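Local coordinates for putative uncharacterized protein (Chaetomium thermophilum, PDB 5T8V), which is the C-terminal HEAT-repeat part of the cohesin loader Scc2, which probably loads cohesin onto chromatin, at residues Val31-Ala34 with Ile35-Ser39; Ala93-Gln96 with Thr97-Leu100; Gly109-Asp112 with Val113-Trp116; Asp442-Ile446 with Met447-Met451. One frame throughout, in Å; residues are numbered along the deposited sequence.

Interaction 1: residues Val31-Ala34 with Ile35-Ser39; sequences VDRA and IAQKS
Val31 and Ile35 meet on one face of the last turn of helix 9-36, and Arg33 and Gln37 meet on another. The contact is the C-terminal end of a long helix, where the backbone leaves helical geometry at Gln37.

Ala36 N gives a nearly straight bond to Asp32 O, 2.9 Å long with an angle of 172° at the hydrogen. Ile35 N reaches Val31 O at 2.9 Å, but the bond is bent. A second, weak bond runs from Ile35 N to Asp32 O. Gln37 N to Arg33 O is also weak, at 3.1 Å, as the helix unwinds.

The apolar contact is one turn long. Val31 and Ile35 lie side by side and point the same way. The branch CG1 of Val31 touches CD1 of Ile35 at 3.9 Å. Val31 CG1 stands anti to the backbone N (chi1 174°), and this swings it alongside the next turn. Beyond the segments Val31 is covered by Tyr85 and Leu89 of helix 81-96. Strands 44-46 and 52-54 also pack here: Ala44 touches Val31 and Ala34, and Ala52 touches Val31 and Ile35. The pair therefore joins the helix end to the small two-stranded sheet and to helix 81-96.

The polar side chains lie on the exposed face. Arg33 and Gln37 run alongside each other, their guanidinium and amide planes 32° apart. It is the aliphatic part of the arginine that touches the amide: Arg33 CG lies 3.2 Å from Gln37 OE1.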
ATOM      1  N   VAL A  31      28.385  26.272 -71.698  1.00 34.90           N
ATOM      2  CA  VAL A  31      29.714  26.506 -71.142  1.00 34.72           C
ATOM      3  C   VAL A  31      30.625  27.119 -72.199  1.00 37.37           C
ATOM      4  O   VAL A  31      31.368  28.070 -71.924  1.00 37.97           O
ATOM      5  CB  VAL A  31      30.299  25.196 -70.578  1.00 33.44           C
ATOM      6  CG1 VAL A  31      31.743  25.392 -70.130  1.00 33.75           C
ATOM      7  CG2 VAL A  31      29.455  24.696 -69.416  1.00 30.96           C
ATOM      8  N   ASP A  32      30.586  26.585 -73.422  1.00 39.36           N
ATOM      9  CA  ASP A  32      31.385  27.158 -74.502  1.00 42.22           C
ATOM     10  C   ASP A  32      31.078  28.639 -74.677  1.00 43.34           C
ATOM     11  O   ASP A  32      31.990  29.469 -74.772  1.00 44.75           O
ATOM     12  CB  ASP A  32      31.131  26.401 -75.808  1.00 44.19           C
ATOM     13  CG  ASP A  32      31.869  25.081 -75.873  1.00 44.12           C
ATOM     14  OD1 ASP A  32      33.035  25.025 -75.427  1.00 44.07           O
ATOM     15  OD2 ASP A  32      31.284  24.098 -76.371  1.00 44.30           O
ATOM     16  N   ARG A  33      29.791  28.989 -74.721  1.00 61.52           N
ATOM     17  CA  ARG A  33      29.412  30.392 -74.855  1.00 63.71           C
ATOM     18  C   ARG A  33      29.896  31.206 -73.663  1.00 62.18           C
ATOM     19  O   ARG A  33      30.312  32.360 -73.817  1.00 62.89           O
ATOM     20  CB  ARG A  33      27.897  30.510 -74.999  1.00 65.35           C
ATOM     21  CG  ARG A  33      27.412  31.902 -75.371  1.00 69.25           C
ATOM     22  CD  ARG A  33      25.984  32.120 -74.910  1.00 70.10           C
ATOM     23  NE  ARG A  33      25.146  30.947 -75.153  1.00 71.06           N
ATOM     24  CZ  ARG A  33      23.906  30.804 -74.695  1.00 70.54           C
ATOM     25  NH1 ARG A  33      23.347  31.759 -73.962  1.00 69.89           N
ATOM     26  NH2 ARG A  33      23.225  29.700 -74.967  1.00 70.12           N
ATOM     27  N   ALA A  34      29.845  30.624 -72.464  1.00 56.59           N
ATOM     28  CA  ALA A  34      30.287  31.335 -71.273  1.00 55.41           C
ATOM     29  C   ALA A  34      31.798  31.523 -71.234  1.00 56.71           C
ATOM     30  O   ALA A  34      32.277  32.394 -70.504  1.00 57.83           O
ATOM     31  CB  ALA A  34      29.826  30.595 -70.017  1.00 52.16           C
ATOM     32  N   ILE A  35      32.553  30.729 -71.987  1.00 46.39           N
ATOM     33  CA  ILE A  35      34.002  30.903 -72.066  1.00 47.32           C
ATOM     34  C   ILE A  35      34.377  31.879 -73.172  1.00 50.64           C
ATOM     35  O   ILE A  35      35.149  32.816 -72.949  1.00 51.96           O
ATOM     36  CB  ILE A  35      34.694  29.536 -72.260  1.00 47.33           C
ATOM     37  CG1 ILE A  35      34.511  28.674 -71.007  1.00 44.54           C
ATOM     38  CG2 ILE A  35      36.186  29.724 -72.570  1.00 49.93           C
ATOM     39  CD1 ILE A  35      35.068  27.261 -71.125  1.00 44.49           C
ATOM     40  N   ALA A  36      33.849  31.668 -74.379  1.00 60.06           N
ATOM     41  CA  ALA A  36      34.072  32.596 -75.481  1.00 62.76           C
ATOM     42  C   ALA A  36      33.787  34.014 -75.009  1.00 62.92           C
ATOM     43  O   ALA A  36      34.705  34.829 -74.873  1.00 64.52           O
ATOM     44  CB  ALA A  36      33.192  32.236 -76.680  1.00 63.49           C
ATOM     45  N   GLN A  37      32.517  34.312 -74.753  1.00 61.00           N
ATOM     46  CA  GLN A  37      32.167  35.531 -74.043  1.00 61.30           C
ATOM     47  C   GLN A  37      32.642  35.423 -72.601  1.00 60.85           C
ATOM     48  O   GLN A  37      32.518  34.371 -71.970  1.00 59.68           O
ATOM     49  CB  GLN A  37      30.655  35.755 -74.083  1.00 60.34           C
ATOM     50  CG  GLN A  37      30.040  35.695 -75.478  1.00 62.47           C
ATOM     51  CD  GLN A  37      28.531  35.520 -75.450  1.00 60.58           C
ATOM     52  OE1 GLN A  37      27.957  34.873 -76.325  1.00 61.26           O
ATOM     53  NE2 GLN A  37      27.880  36.097 -74.444  1.00 58.30           N
ATOM     54  N   LYS A  38      33.202  36.513 -72.076  1.00 54.80           N
ATOM     55  CA  LYS A  38      33.724  36.525 -70.714  1.00 54.27           C
ATOM     56  C   LYS A  38      32.648  36.835 -69.676  1.00 52.69           C
ATOM     57  O   LYS A  38      32.942  37.478 -68.660  1.00 52.30           O
ATOM     58  CB  LYS A  38      34.874  37.528 -70.602  1.00 57.73           C
ATOM     59  CG  LYS A  38      35.984  37.336 -71.627  1.00 61.43           C
ATOM     60  CD  LYS A  38      36.567  35.932 -71.579  1.00 61.79           C
ATOM     61  CE  LYS A  38      37.832  35.824 -72.424  1.00 65.65           C
ATOM     62  NZ  LYS A  38      38.977  36.562 -71.822  1.00 67.01           N
ATOM     63  N   SER A  39      31.413  36.390 -69.901  1.00 61.38           N
ATOM     64  CA  SER A  39      30.302  36.669 -69.004  1.00 61.17           C
ATOM     65  C   SER A  39      29.591  35.371 -68.651  1.00 62.20           C
ATOM     66  O   SER A  39      29.695  34.368 -69.360  1.00 63.11           O
ATOM     67  CB  SER A  39      29.305  37.649 -69.632  1.00 62.12           C
ATOM     68  OG  SER A  39      28.697  37.081 -70.778  1.00 62.90           O
TER

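Interaction 2: residues Ala93-Gln96 with Thr97-Leu100; sequences ALRQ and TESL
Thr97, Glu98 and Gln96 carry most of this contact, where the chain leaves helix 81-96.

Thr97 is buried. Its N gives a weak bond to Leu94 O, 3.3 Å long and bent to 130° at the hydrogen. Its OG1 sits between the backbone N and the carbonyl carbon (chi1 61°). This turns the hydroxyl back over the helix end, 3.7 Å from Ala93 O. OG1 is equally far from Leu94 O, and both are loose approaches. The methyl CG2, anti to the carbonyl carbon, comes to 4.1 Å from Gln96 CG. Beyond the segments, Thr97 packs on Ala126 of helix 120-136. With an alanine here the methyl and the hydroxyl are gone, and the side of Gln96 CG and the space by Ala126 would probably be less well filled.

The contact belongs to the end of a helix in a helical-repeat array. Helices 120-136 and 149-172 cover Leu94, through Ala130 in the first and through Gln154 and Leu158 in the second.

Glu98 folds its chain back along Arg95. Its CG lies 3.2 Å from Arg95 O, and OE2 is 3.4 Å from Arg95 CA. The two side chains run side by side, and the carboxylate lies against the backbone and the aliphatic root of the arginine. Their charged groups stay apart, with the guanidinium and carboxylate planes nearly at right angles, 87°. Arg95 NE instead makes its salt bridge with Asp91.

Gln96 crosses Thr97 at about a right angle. Its chain bends at chi2. The end of the chain leads away from the turn, and the side chain touches Asn122 of helix 120-136.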
ATOM      1  N   ALA A  93      33.424  23.245 -60.318  1.00 30.95           N
ATOM      2  CA  ALA A  93      32.538  23.907 -59.366  1.00 28.91           C
ATOM      3  C   ALA A  93      32.909  23.570 -57.928  1.00 27.99           C
ATOM      4  O   ALA A  93      32.740  24.404 -57.030  1.00 27.00           O
ATOM      5  CB  ALA A  93      31.085  23.521 -59.640  1.00 27.45           C
ATOM      6  N   LEU A  94      33.419  22.361 -57.688  1.00 31.11           N
ATOM      7  CA  LEU A  94      33.784  21.964 -56.333  1.00 32.28           C
ATOM      8  C   LEU A  94      35.130  22.548 -55.920  1.00 34.94           C
ATOM      9  O   LEU A  94      35.294  22.984 -54.774  1.00 35.87           O
ATOM     10  CB  LEU A  94      33.801  20.441 -56.228  1.00 32.44           C
ATOM     11  CG  LEU A  94      32.406  19.817 -56.178  1.00 31.77           C
ATOM     12  CD1 LEU A  94      32.438  18.344 -56.562  1.00 32.61           C
ATOM     13  CD2 LEU A  94      31.822  20.000 -54.791  1.00 30.76           C
ATOM     14  N   ARG A  95      36.104  22.562 -56.832  1.00 33.63           N
ATOM     15  CA  ARG A  95      37.384  23.194 -56.533  1.00 35.62           C
ATOM     16  C   ARG A  95      37.222  24.689 -56.300  1.00 35.11           C
ATOM     17  O   ARG A  95      38.020  25.294 -55.576  1.00 35.46           O
ATOM     18  CB  ARG A  95      38.379  22.939 -57.667  1.00 38.74           C
ATOM     19  CG  ARG A  95      38.966  21.531 -57.681  1.00 40.62           C
ATOM     20  CD  ARG A  95      40.074  21.381 -58.718  1.00 44.04           C
ATOM     21  NE  ARG A  95      39.559  21.340 -60.086  1.00 46.05           N
ATOM     22  CZ  ARG A  95      39.394  22.403 -60.873  1.00 48.14           C
ATOM     23  NH1 ARG A  95      39.702  23.622 -60.445  1.00 48.80           N
ATOM     24  NH2 ARG A  95      38.915  22.243 -62.101  1.00 48.85           N
ATOM     25  N   GLN A  96      36.203  25.305 -56.900  1.00 38.00           N
ATOM     26  CA  GLN A  96      35.983  26.732 -56.696  1.00 39.52           C
ATOM     27  C   GLN A  96      35.778  27.052 -55.220  1.00 39.15           C
ATOM     28  O   GLN A  96      36.369  28.000 -54.690  1.00 40.26           O
ATOM     29  CB  GLN A  96      34.780  27.198 -57.520  1.00 40.47           C
ATOM     30  CG  GLN A  96      34.406  28.662 -57.319  1.00 41.96           C
ATOM     31  CD  GLN A  96      35.513  29.613 -57.731  1.00 44.27           C
ATOM     32  OE1 GLN A  96      36.430  29.239 -58.465  1.00 45.26           O
ATOM     33  NE2 GLN A  96      35.433  30.852 -57.261  1.00 45.00           N
ATOM     34  N   THR A  97      34.946  26.263 -54.536  1.00 40.00           N
ATOM     35  CA  THR A  97      34.542  26.553 -53.165  1.00 40.73           C
ATOM     36  C   THR A  97      35.200  25.626 -52.146  1.00 42.62           C
ATOM     37  O   THR A  97      34.718  25.517 -51.015  1.00 42.58           O
ATOM     38  CB  THR A  97      33.019  26.463 -53.037  1.00 38.09           C
ATOM     39  OG1 THR A  97      32.587  25.140 -53.373  1.00 36.48           O
ATOM     40  CG2 THR A  97      32.338  27.464 -53.960  1.00 38.16           C
ATOM     41  N   GLU A  98      36.296  24.961 -52.515  1.00 51.64           N
ATOM     42  CA  GLU A  98      36.921  24.011 -51.599  1.00 53.40           C
ATOM     43  C   GLU A  98      37.488  24.718 -50.373  1.00 56.58           C
ATOM     44  O   GLU A  98      37.262  24.286 -49.237  1.00 57.25           O
ATOM     45  CB  GLU A  98      38.012  23.220 -52.325  1.00 54.60           C
ATOM     46  CG  GLU A  98      39.160  24.065 -52.859  1.00 56.85           C
ATOM     47  CD  GLU A  98      40.117  23.267 -53.719  1.00 58.10           C
ATOM     48  OE1 GLU A  98      41.283  23.692 -53.863  1.00 59.84           O
ATOM     49  OE2 GLU A  98      39.705  22.210 -54.245  1.00 57.20           O
ATOM     50  N   SER A  99      38.225  25.808 -50.580  1.00 46.20           N
ATOM     51  CA  SER A  99      38.803  26.571 -49.482  1.00 48.51           C
ATOM     52  C   SER A  99      37.897  27.698 -49.006  1.00 48.17           C
ATOM     53  O   SER A  99      38.166  28.285 -47.953  1.00 49.64           O
ATOM     54  CB  SER A  99      40.156  27.157 -49.902  1.00 51.42           C
ATOM     55  OG  SER A  99      41.070  26.134 -50.261  1.00 52.40           O
ATOM     56  N   LEU A 100      36.842  28.010 -49.753  1.00 62.77           N
ATOM     57  CA  LEU A 100      35.932  29.078 -49.371  1.00 62.54           C
ATOM     58  C   LEU A 100      35.316  28.805 -48.003  1.00 62.46           C
ATOM     59  O   LEU A 100      35.048  27.658 -47.632  1.00 61.64           O
ATOM     60  CB  LEU A 100      34.830  29.225 -50.422  1.00 60.56           C
ATOM     61  CG  LEU A 100      33.716  30.230 -50.128  1.00 59.99           C
ATOM     62  CD1 LEU A 100      34.268  31.643 -50.060  1.00 62.08           C
ATOM     63  CD2 LEU A 100      32.625  30.123 -51.179  1.00 58.50           C
TER

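Interaction 3: residues Gly109-Asp112 with Val113-Trp116; sequences GAQD and VEQW
Backbone carbonyls of Gln111 and Asp112 receive the N-H groups of the first turn of helix 112-117: Trp116 N bonds to Asp112 O at 2.9 Å, while Glu114 N and Gln115 N make weak bonds to Gln111 O. The Trp116 donor is tilted 25° from the carbonyl plane.

Val113 is the buried side chain. Its CG2 is tucked in between its own N and C and reaches 3.2 Å from Ala110 O. CG1 lies 3.6 Å from Gly109 O. Beyond the segments Val113 packs on Leu182 and Ala185 of helix 180-187. A glycine in its place would probably open a gap beside those two residues and bare the carbonyls of Gly109 and Ala110.

Gln111 and Glu114 lie side by side, their amide and carboxylate planes 17° apart. The touch is from Gln111 CG to Glu114 OE1, at 3.8 Å.

Asp112 turns back to the loop. Its OD1 takes Gly109 N at 2.7 Å, from above the carboxylate plane. The loop leading into the helix is thus closed by a carboxylate, whose negative charge would probably also suit the positive end of the helix dipole.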
ATOM      1  N   GLY A 109      26.583  41.567 -39.085  1.00 50.64           N
ATOM      2  CA  GLY A 109      25.560  42.579 -39.163  1.00 52.81           C
ATOM      3  C   GLY A 109      24.759  42.484 -40.449  1.00 52.62           C
ATOM      4  O   GLY A 109      24.916  41.564 -41.253  1.00 51.45           O
ATOM      5  N   ALA A 110      23.888  43.476 -40.637  1.00 62.39           N
ATOM      6  CA  ALA A 110      22.980  43.452 -41.776  1.00 61.27           C
ATOM      7  C   ALA A 110      23.709  43.553 -43.110  1.00 60.41           C
ATOM      8  O   ALA A 110      23.114  43.235 -44.145  1.00 59.73           O
ATOM      9  CB  ALA A 110      21.960  44.581 -41.651  1.00 63.90           C
ATOM     10  N   GLN A 111      24.970  43.987 -43.117  1.00 59.96           N
ATOM     11  CA  GLN A 111      25.723  44.096 -44.361  1.00 60.35           C
ATOM     12  C   GLN A 111      26.653  42.918 -44.606  1.00 57.55           C
ATOM     13  O   GLN A 111      26.995  42.652 -45.765  1.00 55.58           O
ATOM     14  CB  GLN A 111      26.543  45.391 -44.382  1.00 64.49           C
ATOM     15  CG  GLN A 111      27.207  45.658 -45.725  1.00 66.13           C
ATOM     16  CD  GLN A 111      27.742  47.070 -45.850  1.00 69.52           C
ATOM     17  OE1 GLN A 111      27.656  47.867 -44.915  1.00 71.13           O
ATOM     18  NE2 GLN A 111      28.297  47.388 -47.015  1.00 70.73           N
ATOM     19  N   ASP A 112      27.073  42.209 -43.557  1.00 48.58           N
ATOM     20  CA  ASP A 112      27.863  41.000 -43.758  1.00 46.58           C
ATOM     21  C   ASP A 112      27.071  39.947 -44.521  1.00 42.72           C
ATOM     22  O   ASP A 112      27.650  39.154 -45.274  1.00 40.94           O
ATOM     23  CB  ASP A 112      28.327  40.444 -42.412  1.00 48.06           C
ATOM     24  CG  ASP A 112      29.100  41.463 -41.596  1.00 51.67           C
ATOM     25  OD1 ASP A 112      28.463  42.228 -40.841  1.00 53.35           O
ATOM     26  OD2 ASP A 112      30.344  41.501 -41.711  1.00 52.91           O
ATOM     27  N   VAL A 113      25.747  39.929 -44.348  1.00 40.47           N
ATOM     28  CA  VAL A 113      24.915  38.982 -45.079  1.00 38.78           C
ATOM     29  C   VAL A 113      24.795  39.368 -46.546  1.00 38.19           C
ATOM     30  O   VAL A 113      24.496  38.511 -47.382  1.00 36.35           O
ATOM     31  CB  VAL A 113      23.514  38.866 -44.446  1.00 38.81           C
ATOM     32  CG1 VAL A 113      23.617  38.652 -42.939  1.00 38.78           C
ATOM     33  CG2 VAL A 113      22.670  40.094 -44.763  1.00 41.41           C
ATOM     34  N   GLU A 114      24.994  40.644 -46.882  1.00 50.91           N
ATOM     35  CA  GLU A 114      24.997  41.040 -48.286  1.00 51.07           C
ATOM     36  C   GLU A 114      26.237  40.512 -48.996  1.00 49.61           C
ATOM     37  O   GLU A 114      26.146  39.992 -50.114  1.00 48.28           O
ATOM     38  CB  GLU A 114      24.923  42.559 -48.410  1.00 54.26           C
ATOM     39  CG  GLU A 114      24.759  43.044 -49.842  1.00 57.02           C
ATOM     40  CD  GLU A 114      25.201  44.480 -50.032  1.00 62.35           C
ATOM     41  OE1 GLU A 114      25.368  45.199 -49.023  1.00 64.44           O
ATOM     42  OE2 GLU A 114      25.388  44.886 -51.199  1.00 63.87           O
ATOM     43  N   GLN A 115      27.404  40.647 -48.365  1.00 49.96           N
ATOM     44  CA  GLN A 115      28.617  40.056 -48.913  1.00 50.78           C
ATOM     45  C   GLN A 115      28.545  38.535 -48.897  1.00 48.05           C
ATOM     46  O   GLN A 115      29.150  37.876 -49.750  1.00 48.20           O
ATOM     47  CB  GLN A 115      29.829  40.548 -48.123  1.00 54.92           C
ATOM     48  CG  GLN A 115      31.134  39.837 -48.445  1.00 56.90           C
ATOM     49  CD  GLN A 115      32.326  40.487 -47.767  1.00 61.27           C
ATOM     50  OE1 GLN A 115      32.474  41.711 -47.783  1.00 64.99           O
ATOM     51  NE2 GLN A 115      33.179  39.670 -47.157  1.00 60.94           N
ATOM     52  N   TRP A 116      27.808  37.965 -47.941  1.00 38.42           N
ATOM     53  CA  TRP A 116      27.638  36.517 -47.894  1.00 34.23           C
ATOM     54  C   TRP A 116      26.735  36.029 -49.021  1.00 31.68           C
ATOM     55  O   TRP A 116      26.974  34.962 -49.598  1.00 30.66           O
ATOM     56  CB  TRP A 116      27.070  36.115 -46.533  1.00 33.71           C
ATOM     57  CG  TRP A 116      26.846  34.642 -46.361  1.00 32.10           C
ATOM     58  CD1 TRP A 116      27.798  33.689 -46.154  1.00 32.22           C
ATOM     59  CD2 TRP A 116      25.588  33.958 -46.365  1.00 30.91           C
ATOM     60  NE1 TRP A 116      27.212  32.453 -46.035  1.00 31.39           N
ATOM     61  CE2 TRP A 116      25.855  32.592 -46.161  1.00 30.38           C
ATOM     62  CE3 TRP A 116      24.261  34.368 -46.524  1.00 31.69           C
ATOM     63  CZ2 TRP A 116      24.846  31.632 -46.114  1.00 29.54           C
ATOM     64  CZ3 TRP A 116      23.261  33.415 -46.476  1.00 30.80           C
ATOM     65  CH2 TRP A 116      23.558  32.065 -46.272  1.00 29.53           C
TER

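Interaction 4: residues Asp442-Ile446 with Met447-Met451; sequences DKSSI and MAKNM
Lys449 lies back along Ser444 and Ser445 at the start of helix 446-474, a helix N-terminus with Ser445 as its N-cap.

Lys449 CB sits 3.6 Å from Ser445 O. CG comes closer to the same oxygen, at 3.4 Å, and CD stays near it. CG lies anti to the carbonyl carbon (chi1 -74°), and the chain then runs extended as far as CE, back past the cap. CE lies 3.6 Å from Ser444 O. At the tip, NZ stands 4.1 Å from Ser444 CB and also passes the CA of Asp442. Its hydrogen bond goes to Asn441 O, outside the segments. The carboxylate of Asp442 is near but not in contact, and that residue is poorly ordered. The lysine thus ties the preceding loop to the helix start.

The cap itself is a side-chain bond. In Ser445 a chi1 of 64° folds OG back over its own backbone, and OG accepts from Ala448 N at 3.2 Å. The angle at the hydrogen is 155°. The regular helix bonds follow, Lys449 N to Ser445 O and Asn450 N to Ile446 O. Ala448 CB lies near both serine hydroxyls, 3.3 Å from Ser445 OG and farther from Ser444 OG. It also packs on Leu391 of helix 357-391, so this face of the helix start meets a neighbouring helix.

Ile446 and Asn450 lie one turn apart and cross obliquely. Both also touch Gln625 from a loop. The isoleucine branch meets the amide, Ile446 CG2 lying 3.6 Å from Asn450 ND2.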
ATOM      1  N   ASP A 442      18.294 -12.661  -5.650  1.00 75.18           N
ATOM      2  CA  ASP A 442      18.489 -11.986  -4.373  1.00 78.09           C
ATOM      3  C   ASP A 442      19.885 -11.405  -4.212  1.00 77.09           C
ATOM      4  O   ASP A 442      20.097 -10.600  -3.299  1.00 77.46           O
ATOM      5  CB  ASP A 442      18.193 -12.949  -3.221  1.00 84.24           C
ATOM      6  CG  ASP A 442      16.716 -13.279  -3.102  1.00 85.70           C
ATOM      7  OD1 ASP A 442      16.023 -13.297  -4.143  1.00 83.91           O
ATOM      8  OD2 ASP A 442      16.247 -13.515  -1.967  1.00 87.30           O
ATOM      9  N   LYS A 443      20.837 -11.782  -5.063  1.00 74.06           N
ATOM     10  CA  LYS A 443      22.166 -11.170  -5.043  1.00 74.71           C
ATOM     11  C   LYS A 443      22.214  -9.873  -5.841  1.00 71.06           C
ATOM     12  O   LYS A 443      23.175  -9.620  -6.571  1.00 71.82           O
ATOM     13  CB  LYS A 443      23.200 -12.168  -5.561  1.00 76.57           C
ATOM     14  CG  LYS A 443      22.997 -12.612  -7.005  1.00 75.27           C
ATOM     15  CD  LYS A 443      24.128 -13.524  -7.471  1.00 75.93           C
ATOM     16  CE  LYS A 443      23.732 -14.994  -7.419  1.00 76.27           C
ATOM     17  NZ  LYS A 443      24.844 -15.891  -7.847  1.00 77.31           N
ATOM     18  N   SER A 444      21.187  -9.035  -5.713  1.00 50.57           N
ATOM     19  CA  SER A 444      21.062  -7.802  -6.474  1.00 45.70           C
ATOM     20  C   SER A 444      20.963  -6.618  -5.522  1.00 43.21           C
ATOM     21  O   SER A 444      20.381  -6.719  -4.438  1.00 44.53           O
ATOM     22  CB  SER A 444      19.833  -7.846  -7.391  1.00 43.69           C
ATOM     23  OG  SER A 444      19.864  -6.793  -8.338  1.00 43.06           O
ATOM     24  N   SER A 445      21.531  -5.490  -5.940  1.00 34.89           N
ATOM     25  CA  SER A 445      21.630  -4.327  -5.074  1.00 36.34           C
ATOM     26  C   SER A 445      20.252  -3.715  -4.826  1.00 35.52           C
ATOM     27  O   SER A 445      19.265  -4.033  -5.494  1.00 33.59           O
ATOM     28  CB  SER A 445      22.565  -3.282  -5.685  1.00 36.31           C
ATOM     29  OG  SER A 445      22.044  -2.778  -6.900  1.00 33.96           O
ATOM     30  N   ILE A 446      20.197  -2.817  -3.840  1.00 41.65           N
ATOM     31  CA  ILE A 446      18.946  -2.144  -3.511  1.00 41.41           C
ATOM     32  C   ILE A 446      18.591  -1.127  -4.588  1.00 40.39           C
ATOM     33  O   ILE A 446      17.420  -0.975  -4.954  1.00 38.95           O
ATOM     34  CB  ILE A 446      19.044  -1.484  -2.123  1.00 43.83           C
ATOM     35  CG1 ILE A 446      19.464  -2.510  -1.061  1.00 46.05           C
ATOM     36  CG2 ILE A 446      17.717  -0.830  -1.742  1.00 43.11           C
ATOM     37  CD1 ILE A 446      18.528  -3.705  -0.927  1.00 45.31           C
ATOM     38  N   MET A 447      19.588  -0.410  -5.104  1.00 56.84           N
ATOM     39  CA  MET A 447      19.337   0.527  -6.193  1.00 56.29           C
ATOM     40  C   MET A 447      18.718  -0.183  -7.390  1.00 52.08           C
ATOM     41  O   MET A 447      17.742   0.303  -7.978  1.00 49.74           O
ATOM     42  CB  MET A 447      20.646   1.214  -6.585  1.00 59.29           C
ATOM     43  CG  MET A 447      20.553   2.131  -7.798  1.00 60.34           C
ATOM     44  SD  MET A 447      22.116   2.957  -8.161  1.00 64.02           S
ATOM     45  CE  MET A 447      23.201   1.559  -8.455  1.00 64.29           C
ATOM     46  N   ALA A 448      19.260  -1.348  -7.752  1.00 30.53           N
ATOM     47  CA  ALA A 448      18.772  -2.068  -8.924  1.00 28.32           C
ATOM     48  C   ALA A 448      17.361  -2.598  -8.701  1.00 27.50           C
ATOM     49  O   ALA A 448      16.514  -2.516  -9.598  1.00 25.72           O
ATOM     50  CB  ALA A 448      19.730  -3.208  -9.268  1.00 28.43           C
ATOM     51  N   LYS A 449      17.087  -3.149  -7.517  1.00 41.00           N
ATOM     52  CA  LYS A 449      15.739  -3.625  -7.221  1.00 39.78           C
ATOM     53  C   LYS A 449      14.740  -2.475  -7.247  1.00 37.47           C
ATOM     54  O   LYS A 449      13.661  -2.586  -7.839  1.00 37.15           O
ATOM     55  CB  LYS A 449      15.711  -4.324  -5.862  1.00 43.26           C
ATOM     56  CG  LYS A 449      16.352  -5.702  -5.844  1.00 44.89           C
ATOM     57  CD  LYS A 449      16.188  -6.360  -4.476  1.00 47.44           C
ATOM     58  CE  LYS A 449      16.893  -7.707  -4.402  1.00 48.64           C
ATOM     59  NZ  LYS A 449      16.328  -8.693  -5.367  1.00 48.03           N
ATOM     60  N   ASN A 450      15.085  -1.358  -6.604  1.00 29.30           N
ATOM     61  CA  ASN A 450      14.183  -0.212  -6.570  1.00 29.18           C
ATOM     62  C   ASN A 450      13.887   0.294  -7.974  1.00 27.18           C
ATOM     63  O   ASN A 450      12.729   0.553  -8.324  1.00 26.23           O
ATOM     64  CB  ASN A 450      14.789   0.899  -5.715  1.00 31.25           C
ATOM     65  CG  ASN A 450      14.965   0.485  -4.276  1.00 33.47           C
ATOM     66  OD1 ASN A 450      14.621  -0.633  -3.897  1.00 33.49           O
ATOM     67  ND2 ASN A 450      15.511   1.381  -3.465  1.00 35.53           N
ATOM     68  N   MET A 451      14.924   0.444  -8.797  1.00 26.67           N
ATOM     69  CA  MET A 451      14.704   0.858 -10.177  1.00 24.91           C
ATOM     70  C   MET A 451      13.800  -0.133 -10.900  1.00 23.46           C
ATOM     71  O   MET A 451      12.837   0.257 -11.573  1.00 22.01           O
ATOM     72  CB  MET A 451      16.041   0.991 -10.903  1.00 24.83           C
ATOM     73  CG  MET A 451      15.930   1.634 -12.277  1.00 23.43           C
ATOM     74  SD  MET A 451      17.445   1.516 -13.240  1.00 23.75           S
ATOM     75  CE  MET A 451      17.475  -0.238 -13.593  1.00 23.28           C
TER

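How the interactions relate
All four contacts are local, and each lies at an end of a helix. Interactions 1 and 2 are at C-terminal ends, interactions 3 and 4 at N-terminal starts. The first three cluster near the N-terminus of the chain. Interactions 1 and 2 have centres about 20 Å apart, and Val31 packs on the helix that interaction 2 ends. Interactions 2 and 3 are the two ends of the loop between helices 81-96 and 112-117, with centres about 21 Å apart and nearest atoms about 8 Å. Interaction 4 is remote, its centre about 77 Å from that of interaction 1. None of the four touches another.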